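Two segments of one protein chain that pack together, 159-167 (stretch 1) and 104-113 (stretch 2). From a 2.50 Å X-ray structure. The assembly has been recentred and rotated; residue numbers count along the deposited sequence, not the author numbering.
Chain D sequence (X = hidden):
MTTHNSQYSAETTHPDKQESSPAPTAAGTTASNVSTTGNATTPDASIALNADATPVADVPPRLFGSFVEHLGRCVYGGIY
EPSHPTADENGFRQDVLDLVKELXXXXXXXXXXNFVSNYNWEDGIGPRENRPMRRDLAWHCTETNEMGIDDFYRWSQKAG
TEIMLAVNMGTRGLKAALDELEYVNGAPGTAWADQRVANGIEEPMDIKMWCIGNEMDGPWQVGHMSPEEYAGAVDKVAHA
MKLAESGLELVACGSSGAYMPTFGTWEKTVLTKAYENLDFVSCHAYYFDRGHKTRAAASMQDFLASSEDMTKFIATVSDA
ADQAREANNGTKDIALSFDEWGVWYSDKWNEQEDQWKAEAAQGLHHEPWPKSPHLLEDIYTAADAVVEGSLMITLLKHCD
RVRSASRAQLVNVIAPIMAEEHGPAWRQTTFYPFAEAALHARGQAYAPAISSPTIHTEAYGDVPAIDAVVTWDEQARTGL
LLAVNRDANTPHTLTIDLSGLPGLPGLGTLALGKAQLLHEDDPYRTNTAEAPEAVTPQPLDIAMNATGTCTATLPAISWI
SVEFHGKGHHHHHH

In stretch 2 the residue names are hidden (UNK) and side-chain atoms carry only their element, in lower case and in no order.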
# COMPACT_ATOMS: atom_id res chain seq x y z
N ALA D 159 -37.46 -0.64 -4.59
CA ALA D 159 -37.52 -2.02 -5.09
C ALA D 159 -37.90 -3.02 -4.00
O ALA D 159 -38.51 -4.05 -4.29
CB ALA D 159 -36.19 -2.41 -5.73
N GLY D 160 -37.53 -2.72 -2.76
CA GLY D 160 -37.71 -3.64 -1.64
C GLY D 160 -36.58 -4.65 -1.58
O GLY D 160 -36.70 -5.70 -0.94
N THR D 161 -35.48 -4.33 -2.24
CA THR D 161 -34.32 -5.22 -2.32
C THR D 161 -33.25 -4.83 -1.31
O THR D 161 -33.08 -3.66 -0.99
CB THR D 161 -33.69 -5.22 -3.73
OG1 THR D 161 -33.49 -3.87 -4.17
CG2 THR D 161 -34.57 -5.94 -4.73
N GLU D 162 -32.55 -5.84 -0.80
CA GLU D 162 -31.38 -5.68 0.04
C GLU D 162 -30.19 -5.22 -0.81
O GLU D 162 -30.14 -5.53 -2.01
CB GLU D 162 -31.07 -7.01 0.71
CG GLU D 162 -29.96 -7.01 1.77
CD GLU D 162 -29.68 -8.40 2.31
OE1 GLU D 162 -30.42 -9.35 1.97
OE2 GLU D 162 -28.71 -8.55 3.09
N ILE D 163 -29.26 -4.49 -0.21
CA ILE D 163 -28.05 -4.03 -0.91
C ILE D 163 -26.83 -4.87 -0.53
O ILE D 163 -26.57 -5.11 0.65
CB ILE D 163 -27.74 -2.54 -0.63
CG1 ILE D 163 -28.90 -1.65 -1.09
CG2 ILE D 163 -26.44 -2.11 -1.32
CD1 ILE D 163 -28.79 -0.21 -0.64
N MET D 164 -26.08 -5.30 -1.55
CA MET D 164 -24.80 -5.96 -1.35
C MET D 164 -23.69 -5.02 -1.85
O MET D 164 -23.42 -4.93 -3.05
CB MET D 164 -24.78 -7.29 -2.10
CG MET D 164 -23.68 -8.24 -1.64
SD MET D 164 -23.34 -9.54 -2.85
CE MET D 164 -24.85 -10.51 -2.78
N LEU D 165 -23.07 -4.31 -0.91
CA LEU D 165 -22.15 -3.23 -1.26
C LEU D 165 -20.71 -3.70 -1.41
O LEU D 165 -20.13 -4.27 -0.49
CB LEU D 165 -22.24 -2.09 -0.25
CG LEU D 165 -21.65 -0.72 -0.62
CD1 LEU D 165 -22.07 -0.27 -2.02
CD2 LEU D 165 -22.06 0.32 0.41
N ALA D 166 -20.15 -3.45 -2.59
CA ALA D 166 -18.76 -3.77 -2.87
C ALA D 166 -17.89 -2.53 -2.70
O ALA D 166 -18.27 -1.44 -3.12
CB ALA D 166 -18.62 -4.32 -4.28
N VAL D 167 -16.74 -2.71 -2.06
CA VAL D 167 -15.79 -1.60 -1.86
C VAL D 167 -14.54 -1.76 -2.72
O VAL D 167 -14.15 -2.88 -3.05
CB VAL D 167 -15.40 -1.41 -0.37
CG1 VAL D 167 -16.56 -0.82 0.43
CG2 VAL D 167 -14.90 -2.72 0.25
N UNK D 104 -38.56 -11.06 -9.15
CA UNK D 104 -38.40 -11.64 -7.82
C UNK D 104 -36.99 -11.56 -7.27
O UNK D 104 -36.55 -12.44 -6.53
N UNK D 105 -36.27 -10.50 -7.64
CA UNK D 105 -34.94 -10.22 -7.11
C UNK D 105 -35.07 -9.73 -5.66
O UNK D 105 -35.90 -8.86 -5.37
c UNK D 105 -34.16 -9.59 -9.44
c UNK D 105 -32.75 -8.97 -7.45
c UNK D 105 -34.18 -9.17 -7.97
N UNK D 106 -34.25 -10.29 -4.77
CA UNK D 106 -34.32 -9.98 -3.34
C UNK D 106 -33.14 -9.13 -2.86
O UNK D 106 -33.26 -8.39 -1.89
c UNK D 106 -35.59 -12.07 -2.75
o UNK D 106 -33.18 -12.05 -2.85
c UNK D 106 -34.32 -11.27 -2.51
N UNK D 107 -32.01 -9.27 -3.54
CA UNK D 107 -30.76 -8.63 -3.13
C UNK D 107 -29.95 -8.27 -4.37
O UNK D 107 -29.76 -9.11 -5.24
c UNK D 107 -29.96 -9.58 -2.23
s UNK D 107 -28.36 -8.94 -1.69
N UNK D 108 -29.48 -7.03 -4.43
CA UNK D 108 -28.77 -6.54 -5.61
C UNK D 108 -27.36 -6.09 -5.26
O UNK D 108 -27.15 -5.31 -4.32
c UNK D 108 -29.54 -5.37 -6.30
c UNK D 108 -30.99 -5.75 -6.55
c UNK D 108 -28.86 -4.99 -7.61
N UNK D 109 -26.39 -6.58 -6.02
CA UNK D 109 -24.98 -6.25 -5.83
C UNK D 109 -24.63 -4.94 -6.54
O UNK D 109 -25.03 -4.72 -7.68
c UNK D 109 -22.63 -7.27 -6.00
n UNK D 109 -18.33 -8.49 -6.75
n UNK D 109 -20.06 -8.82 -8.23
n UNK D 109 -20.50 -8.51 -5.98
c UNK D 109 -19.63 -8.61 -6.99
c UNK D 109 -21.94 -8.62 -6.13
c UNK D 109 -24.11 -7.41 -6.32
N UNK D 110 -23.89 -4.09 -5.84
CA UNK D 110 -23.62 -2.72 -6.27
C UNK D 110 -22.31 -2.24 -5.65
O UNK D 110 -22.00 -2.61 -4.51
c UNK D 110 -24.78 -1.81 -5.84
c UNK D 110 -24.21 0.62 -5.42
c UNK D 110 -24.67 -0.36 -6.29
c UNK D 110 -24.93 1.34 -7.99
o UNK D 110 -24.37 3.61 -7.51
c UNK D 110 -24.11 1.94 -5.82
c UNK D 110 -24.47 2.30 -7.11
c UNK D 110 -25.03 0.02 -7.58
N UNK D 111 -21.52 -1.42 -6.38
CA UNK D 111 -21.69 -0.97 -7.76
C UNK D 111 -20.83 -1.73 -8.78
O UNK D 111 -20.72 -1.31 -9.93
c UNK D 111 -21.25 0.49 -7.70
c UNK D 111 -20.19 0.51 -6.64
c UNK D 111 -20.40 -0.70 -5.74
N UNK D 112 -20.21 -2.84 -8.35
CA UNK D 112 -19.30 -3.59 -9.20
C UNK D 112 -18.77 -4.86 -8.55
O UNK D 112 -18.99 -5.09 -7.37
N UNK D 113 -18.06 -5.70 -9.31
CA UNK D 113 -17.79 -5.45 -10.73
C UNK D 113 -16.49 -4.70 -10.95
O UNK D 113 -16.04 -3.96 -10.07

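Position 104 has no side-chain atoms and a positive phi of 81°, just after a helix ends in a Schellman motif; it touches nothing on stretch 1. It is Gly104, the residue that most easily adopts this conformation.

At position 105 three carbons form a fork, one carrying two, and the chain is buried. Its backbone O lies 3.3 Å from Thr161 CG2, and one of its outer carbons is 4.5 Å from that same Thr161 CG2. This is Val105, whose apolar branched side chain suits the buried site.

Position 106 bears one carbon carrying an oxygen and a carbon, its CA-to-CB bond pointing away from stretch 1, while its backbone O accepts a hydrogen bond from Glu162 N at 2.9 Å. This is Thr106, its hydroxyl satisfied elsewhere in the structure.

Position 107 has one carbon and then a sulfur, which lies 4.0 Å from Met164 CB; its CB is 4.1 Å from Glu162 CB. The residue is Cys107, small enough to fit in a buried place beside Glu162 and Met164.

Position 108 repeats the three-carbon fork, and one of its carbons lies 3.9 Å from Thr161 OG1. This is Val108, a beta-branched residue, a class well suited to extended strands. Val108 N donates to Glu162 O at 2.9 Å and Val108 O accepts from Met164 N at 3.0 Å.

Position 109 extends through three carbons and a nitrogen to a carbon carrying two more nitrogens. The third carbon of the chain is 3.7 Å from Met164 SD, which sits at the edge of the terminal group. This is Arg109; although buried, all three guanidinium nitrogens are hydrogen-bonded elsewhere in the structure.

Position 110 carries one carbon and a six-carbon ring bearing an oxygen; one ring carbon lies 4.1 Å from Leu165 CD1, which sits at the ring edge. This is Tyr110, whose ring offers apolar contact while its hydroxyl bonds elsewhere.

At position 111 three carbons close onto the backbone nitrogen, after a cis peptide bond. The ring carbon bound to N packs 4.1 Å from Leu165 CD1 and 4.3 Å from Ala166 CB. This is Pro111, the residue that most readily follows a cis peptide; its ring gives an apolar surface.

Position 112 lacks a side chain and places its O 3.2 Å from Ala166 CB: Gly112. Position 113 also lacks one and makes no contact with stretch 1; its positive phi favours Gly113.

The contact is a parallel pairing of strands 162-167 and 107-110. Five backbone hydrogen bonds hold it, ending with Tyr110 N to Met164 O at 3.0 Å and Ala166 N to Tyr110 O at 2.8 Å. Side chains alternate: Glu162, Met164, Cys107 and Arg109 share one face, Ile163, Leu165, Val108 and Tyr110 the other.

Stretch 2 (104-113) GVTCVRYPGG
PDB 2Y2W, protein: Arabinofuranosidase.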